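Local coordinates for protein aldo-keto Reductase, OXIDOREDUCTASE (Salmonella typhimurium, PDB 5T79) that probably acts as an NADPH-dependent oxidoreductase of the aldo-keto reductase family, studied for converting 3-hydroxybutanal to 1,3-butanediol, at residues Y196-L208 and M280-T292. Residues are numbered along the deposited sequence; the frame is centred on the assembly and turned at random.
With SO4 (sulfate ion), chain B.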
loop_
_atom_site.group_PDB
_atom_site.type_symbol
_atom_site.label_atom_id
_atom_site.label_comp_id
_atom_site.label_asym_id
_atom_site.label_seq_id
_atom_site.Cartn_x
_atom_site.Cartn_y
_atom_site.Cartn_z
ATOM N N TYR A 196 6.102 -7.040 0.892
ATOM C CA TYR A 196 6.721 -7.548 2.128
ATOM C C TYR A 196 5.718 -8.309 2.968
ATOM O O TYR A 196 4.651 -7.788 3.297
ATOM C CB TYR A 196 7.346 -6.398 2.957
ATOM C CG TYR A 196 8.066 -6.790 4.245
ATOM C CD1 TYR A 196 8.810 -7.969 4.330
ATOM C CD2 TYR A 196 8.116 -5.916 5.327
ATOM C CE1 TYR A 196 9.570 -8.272 5.470
ATOM C CE2 TYR A 196 8.836 -6.224 6.481
ATOM C CZ TYR A 196 9.570 -7.395 6.545
ATOM O OH TYR A 196 10.295 -7.655 7.682
ATOM N N SER A 197 6.076 -9.551 3.318
ATOM C CA SER A 197 5.265 -10.440 4.175
ATOM C C SER A 197 6.140 -11.529 4.736
ATOM O O SER A 197 7.305 -11.610 4.360
ATOM C CB SER A 197 4.123 -11.075 3.374
ATOM O OG SER A 197 4.613 -12.102 2.517
ATOM N N LEU A 198 5.575 -12.417 5.569
ATOM C CA LEU A 198 6.317 -13.584 6.078
ATOM C C LEU A 198 6.890 -14.444 4.932
ATOM O O LEU A 198 7.953 -15.053 5.088
ATOM C CB LEU A 198 5.402 -14.454 6.945
ATOM C CG LEU A 198 5.107 -13.917 8.347
ATOM C CD1 LEU A 198 3.783 -14.460 8.876
ATOM C CD2 LEU A 198 6.205 -14.333 9.319
ATOM N N PHE A 199 6.191 -14.474 3.790
ATOM C CA PHE A 199 6.571 -15.281 2.635
ATOM C C PHE A 199 7.395 -14.500 1.593
ATOM O O PHE A 199 7.792 -15.068 0.572
ATOM C CB PHE A 199 5.303 -15.864 1.973
ATOM C CG PHE A 199 4.616 -16.961 2.763
ATOM C CD1 PHE A 199 5.311 -17.696 3.722
ATOM C CD2 PHE A 199 3.295 -17.305 2.497
ATOM C CE1 PHE A 199 4.683 -18.725 4.432
ATOM C CE2 PHE A 199 2.671 -18.341 3.192
ATOM C CZ PHE A 199 3.376 -19.057 4.148
ATOM N N GLU A 200 7.669 -13.225 1.845
ATOM C CA GLU A 200 8.462 -12.436 0.898
ATOM C C GLU A 200 9.307 -11.458 1.671
ATOM O O GLU A 200 8.855 -10.353 1.964
ATOM C CB GLU A 200 7.560 -11.728 -0.145
ATOM C CG GLU A 200 8.363 -11.017 -1.231
ATOM C CD GLU A 200 9.465 -11.880 -1.824
ATOM O OE1 GLU A 200 9.116 -12.832 -2.563
ATOM O OE2 GLU A 200 10.649 -11.697 -1.441
ATOM N N ARG A 201 10.548 -11.858 1.995
ATOM C CA ARG A 201 11.388 -11.061 2.893
ATOM C C ARG A 201 12.586 -10.354 2.214
ATOM O O ARG A 201 13.531 -9.978 2.913
ATOM C CB ARG A 201 11.902 -11.997 4.023
ATOM C CG ARG A 201 10.757 -12.596 4.845
ATOM C CD ARG A 201 11.256 -13.568 5.899
ATOM N NE ARG A 201 11.989 -12.880 6.965
ATOM C CZ ARG A 201 12.358 -13.449 8.101
ATOM N NH1 ARG A 201 12.074 -14.727 8.335
ATOM N NH2 ARG A 201 13.006 -12.745 9.023
ATOM N N TRP A 202 12.524 -10.101 0.900
ATOM C CA TRP A 202 13.627 -9.470 0.166
ATOM C C TRP A 202 14.051 -8.096 0.730
ATOM O O TRP A 202 15.237 -7.784 0.677
ATOM C CB TRP A 202 13.315 -9.343 -1.340
ATOM C CG TRP A 202 12.354 -8.242 -1.701
ATOM C CD1 TRP A 202 10.993 -8.339 -1.792
ATOM C CD2 TRP A 202 12.690 -6.903 -2.092
ATOM N NE1 TRP A 202 10.459 -7.139 -2.182
ATOM C CE2 TRP A 202 11.475 -6.232 -2.360
ATOM C CE3 TRP A 202 13.901 -6.187 -2.198
ATOM C CZ2 TRP A 202 11.432 -4.885 -2.745
ATOM C CZ3 TRP A 202 13.855 -4.845 -2.549
ATOM C CH2 TRP A 202 12.630 -4.207 -2.824
ATOM N N VAL A 203 13.114 -7.291 1.267
ATOM C CA VAL A 203 13.433 -5.934 1.789
ATOM C C VAL A 203 14.407 -6.013 2.968
ATOM O O VAL A 203 15.046 -5.011 3.273
ATOM C CB VAL A 203 12.191 -5.100 2.191
ATOM C CG1 VAL A 203 11.259 -4.896 1.018
ATOM C CG2 VAL A 203 11.441 -5.723 3.372
ATOM N N GLU A 204 14.490 -7.190 3.652
ATOM C CA GLU A 204 15.399 -7.369 4.791
ATOM C C GLU A 204 16.847 -7.557 4.338
ATOM O O GLU A 204 17.736 -7.626 5.197
ATOM C CB GLU A 204 14.968 -8.554 5.669
ATOM C CG GLU A 204 13.571 -8.417 6.260
ATOM C CD GLU A 204 13.178 -9.610 7.111
ATOM O OE1 GLU A 204 14.000 -10.541 7.249
ATOM O OE2 GLU A 204 12.021 -9.653 7.576
ATOM N N ASP A 205 17.105 -7.583 3.008
ATOM C CA ASP A 205 18.467 -7.739 2.482
ATOM C C ASP A 205 19.158 -6.395 2.191
ATOM O O ASP A 205 20.182 -6.377 1.512
ATOM C CB ASP A 205 18.487 -8.609 1.209
ATOM C CG ASP A 205 17.941 -10.024 1.366
ATOM O OD1 ASP A 205 17.963 -10.550 2.498
ATOM O OD2 ASP A 205 17.506 -10.607 0.351
ATOM N N GLY A 206 18.638 -5.299 2.724
ATOM C CA GLY A 206 19.259 -3.997 2.501
ATOM C C GLY A 206 18.317 -2.833 2.306
ATOM O O GLY A 206 18.646 -1.709 2.693
ATOM N N LEU A 207 17.146 -3.062 1.709
ATOM C CA LEU A 207 16.244 -1.931 1.461
ATOM C C LEU A 207 15.786 -1.228 2.736
ATOM O O LEU A 207 15.863 0.001 2.790
ATOM C CB LEU A 207 15.014 -2.350 0.642
ATOM C CG LEU A 207 14.113 -1.179 0.254
ATOM C CD1 LEU A 207 14.691 -0.404 -0.930
ATOM C CD2 LEU A 207 12.692 -1.649 -0.053
ATOM N N LEU A 208 15.326 -1.972 3.766
ATOM C CA LEU A 208 14.811 -1.297 4.980
ATOM C C LEU A 208 15.900 -0.460 5.660
ATOM O O LEU A 208 15.615 0.659 6.097
ATOM C CB LEU A 208 14.173 -2.284 5.970
ATOM C CG LEU A 208 12.898 -3.029 5.488
ATOM C CD1 LEU A 208 12.279 -3.824 6.620
ATOM C CD2 LEU A 208 11.840 -2.065 4.881
ATOM N N MET A 280 -1.579 -11.843 13.121
ATOM C CA MET A 280 -0.168 -12.072 13.412
ATOM C C MET A 280 0.710 -11.689 12.213
ATOM O O MET A 280 1.777 -11.123 12.411
ATOM C CB MET A 280 0.089 -13.533 13.797
ATOM C CG MET A 280 1.484 -13.736 14.354
ATOM S SD MET A 280 1.892 -15.449 14.721
ATOM C CE MET A 280 2.284 -16.111 13.065
ATOM N N ALA A 281 0.269 -12.004 10.981
ATOM C CA ALA A 281 1.047 -11.735 9.778
ATOM C C ALA A 281 1.246 -10.224 9.571
ATOM O O ALA A 281 2.354 -9.801 9.227
ATOM C CB ALA A 281 0.386 -12.378 8.561
ATOM N N LEU A 282 0.205 -9.408 9.841
ATOM C CA LEU A 282 0.299 -7.937 9.734
ATOM C C LEU A 282 1.210 -7.372 10.817
ATOM O O LEU A 282 2.059 -6.519 10.548
ATOM C CB LEU A 282 -1.098 -7.275 9.841
ATOM C CG LEU A 282 -2.140 -7.677 8.813
ATOM C CD1 LEU A 282 -3.437 -6.918 9.051
ATOM C CD2 LEU A 282 -1.638 -7.418 7.364
ATOM N N ALA A 283 1.025 -7.852 12.055
ATOM C CA ALA A 283 1.829 -7.454 13.207
ATOM C C ALA A 283 3.310 -7.719 12.942
ATOM O O ALA A 283 4.155 -6.889 13.273
ATOM C CB ALA A 283 1.379 -8.258 14.421
ATOM N N TRP A 284 3.620 -8.882 12.326
ATOM C CA TRP A 284 4.993 -9.293 12.056
ATOM C C TRP A 284 5.700 -8.289 11.142
ATOM O O TRP A 284 6.870 -8.020 11.360
ATOM C CB TRP A 284 5.032 -10.706 11.457
ATOM C CG TRP A 284 6.419 -11.234 11.204
ATOM C CD1 TRP A 284 7.194 -11.957 12.066
ATOM C CD2 TRP A 284 7.178 -11.103 9.997
ATOM N NE1 TRP A 284 8.389 -12.287 11.466
ATOM C CE2 TRP A 284 8.399 -11.786 10.192
ATOM C CE3 TRP A 284 6.931 -10.500 8.748
ATOM C CZ2 TRP A 284 9.376 -11.875 9.190
ATOM C CZ3 TRP A 284 7.907 -10.568 7.767
ATOM C CH2 TRP A 284 9.122 -11.223 7.999
ATOM N N VAL A 285 5.007 -7.719 10.155
ATOM C CA VAL A 285 5.619 -6.753 9.234
ATOM C C VAL A 285 6.153 -5.508 10.000
ATOM O O VAL A 285 7.203 -4.977 9.624
ATOM C CB VAL A 285 4.646 -6.356 8.094
ATOM C CG1 VAL A 285 5.166 -5.154 7.310
ATOM C CG2 VAL A 285 4.383 -7.543 7.158
ATOM N N LEU A 286 5.467 -5.076 11.072
ATOM C CA LEU A 286 5.886 -3.882 11.845
ATOM C C LEU A 286 6.743 -4.210 13.096
ATOM O O LEU A 286 7.028 -3.308 13.885
ATOM C CB LEU A 286 4.647 -3.094 12.315
ATOM C CG LEU A 286 3.606 -2.664 11.256
ATOM C CD1 LEU A 286 2.430 -1.977 11.930
ATOM C CD2 LEU A 286 4.205 -1.707 10.239
ATOM N N ARG A 287 7.157 -5.472 13.274
ATOM C CA ARG A 287 7.869 -5.917 14.498
ATOM C C ARG A 287 9.198 -5.184 14.795
ATOM O O ARG A 287 9.595 -5.115 15.967
ATOM C CB ARG A 287 8.127 -7.428 14.450
ATOM C CG ARG A 287 9.290 -7.847 13.538
ATOM C CD ARG A 287 9.284 -9.327 13.204
ATOM N NE ARG A 287 10.430 -9.672 12.363
ATOM C CZ ARG A 287 10.545 -9.362 11.075
ATOM N NH1 ARG A 287 11.640 -9.691 10.405
ATOM N NH2 ARG A 287 9.559 -8.732 10.445
ATOM N N ASN A 288 9.912 -4.707 13.752
ATOM C CA ASN A 288 11.220 -4.056 13.941
ATOM C C ASN A 288 11.137 -2.531 13.881
ATOM O O ASN A 288 12.174 -1.866 13.864
ATOM C CB ASN A 288 12.224 -4.575 12.912
ATOM C CG ASN A 288 12.599 -6.015 13.168
ATOM O OD1 ASN A 288 12.916 -6.389 14.292
ATOM N ND2 ASN A 288 12.579 -6.849 12.132
ATOM N N ASP A 289 9.914 -1.978 13.888
ATOM C CA ASP A 289 9.670 -0.524 13.841
ATOM C C ASP A 289 10.480 0.126 12.679
ATOM O O ASP A 289 11.050 1.196 12.848
ATOM C CB ASP A 289 9.994 0.130 15.217
ATOM C CG ASP A 289 9.474 1.546 15.378
ATOM O OD1 ASP A 289 8.522 1.919 14.649
ATOM O OD2 ASP A 289 10.027 2.291 16.222
ATOM N N ASN A 290 10.575 -0.567 11.516
ATOM C CA ASN A 290 11.330 -0.042 10.380
ATOM C C ASN A 290 10.500 -0.138 9.081
ATOM O O ASN A 290 11.043 -0.119 7.976
ATOM C CB ASN A 290 12.702 -0.735 10.249
ATOM C CG ASN A 290 12.694 -2.212 9.933
ATOM O OD1 ASN A 290 11.667 -2.890 9.969
ATOM N ND2 ASN A 290 13.871 -2.767 9.695
ATOM N N VAL A 291 9.172 -0.237 9.245
ATOM C CA VAL A 291 8.152 -0.213 8.178
ATOM C C VAL A 291 7.090 0.760 8.672
ATOM O O VAL A 291 6.684 0.664 9.829
ATOM C CB VAL A 291 7.568 -1.608 7.809
ATOM C CG1 VAL A 291 6.415 -1.465 6.812
ATOM C CG2 VAL A 291 8.656 -2.528 7.243
ATOM N N THR A 292 6.696 1.742 7.853
ATOM C CA THR A 292 5.725 2.748 8.329
ATOM C C THR A 292 4.334 2.188 8.448
ATOM O O THR A 292 3.642 2.456 9.435
ATOM C CB THR A 292 5.641 3.973 7.378
ATOM O OG1 THR A 292 6.942 4.316 6.936
ATOM C CG2 THR A 292 4.904 5.171 8.010
HETATM S S SO4 B . 13.719 -10.832 13.012
HETATM O O1 SO4 B . 13.718 -11.271 11.621
HETATM O O2 SO4 B . 12.462 -11.253 13.608
HETATM O O3 SO4 B . 14.826 -11.502 13.696
HETATM O O4 SO4 B . 13.932 -9.391 13.027
HETATM O O HOH W 1 11.620 -5.764 9.427
HETATM O O HOH W 2 3.327 -11.121 6.902
HETATM O O HOH W 3 13.065 1.352 6.994
#
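Leu198 and Arg287 sandwich the indole of Trp284. Leu198 CD2 sits over one face, 3.4 Å from the centroid of the five-membered ring in a CH-pi contact, and the guanidinium of Arg287 covers the opposite face. The Arg287 chain gets there by starting with CG between its backbone N and carbonyl carbon (chi1 77°) and then running extended to NE. Arg201 NE meets the rim of the indole at CH2 (3.5 Å), its guanidinium plane standing almost perpendicular to the ring.

Beyond the indole lies a polar cluster centred on Glu204. Its OE2 accepts from Arg287 NH1 (2.9 Å), which approaches from above the carboxylate plane, and its anti lone pair takes the hydroxyl of Tyr196 (OH to OE2, 2.6 Å). OE1 is gripped side-on by NE and NH2 of Arg201, whose NH1 turns to Asp325. Arg287 NH2 gives one nearly straight bond to Tyr196 OH (3.1 Å, 163°) and another to Trp284 O, locking its guanidinium flat against the indole. A sulfate, probably from the crystallisation liquor, binds Arg287 NE and NH1.

Val203 covers one face of the Tyr196 ring, Val291 CG2 meets its edge, and Val285 CG1 touches CD2; a water links the hydroxyl to Asn288 and Asn290. Farther along, Leu208 CD1 packs on Val291 CG2 (3.9 Å).

The contact thus ties the loop after strand 191-193 of the TIM barrel to the end of helix 277-285. With two arginines sharing one carboxylate, Glu204 is probably held ionised.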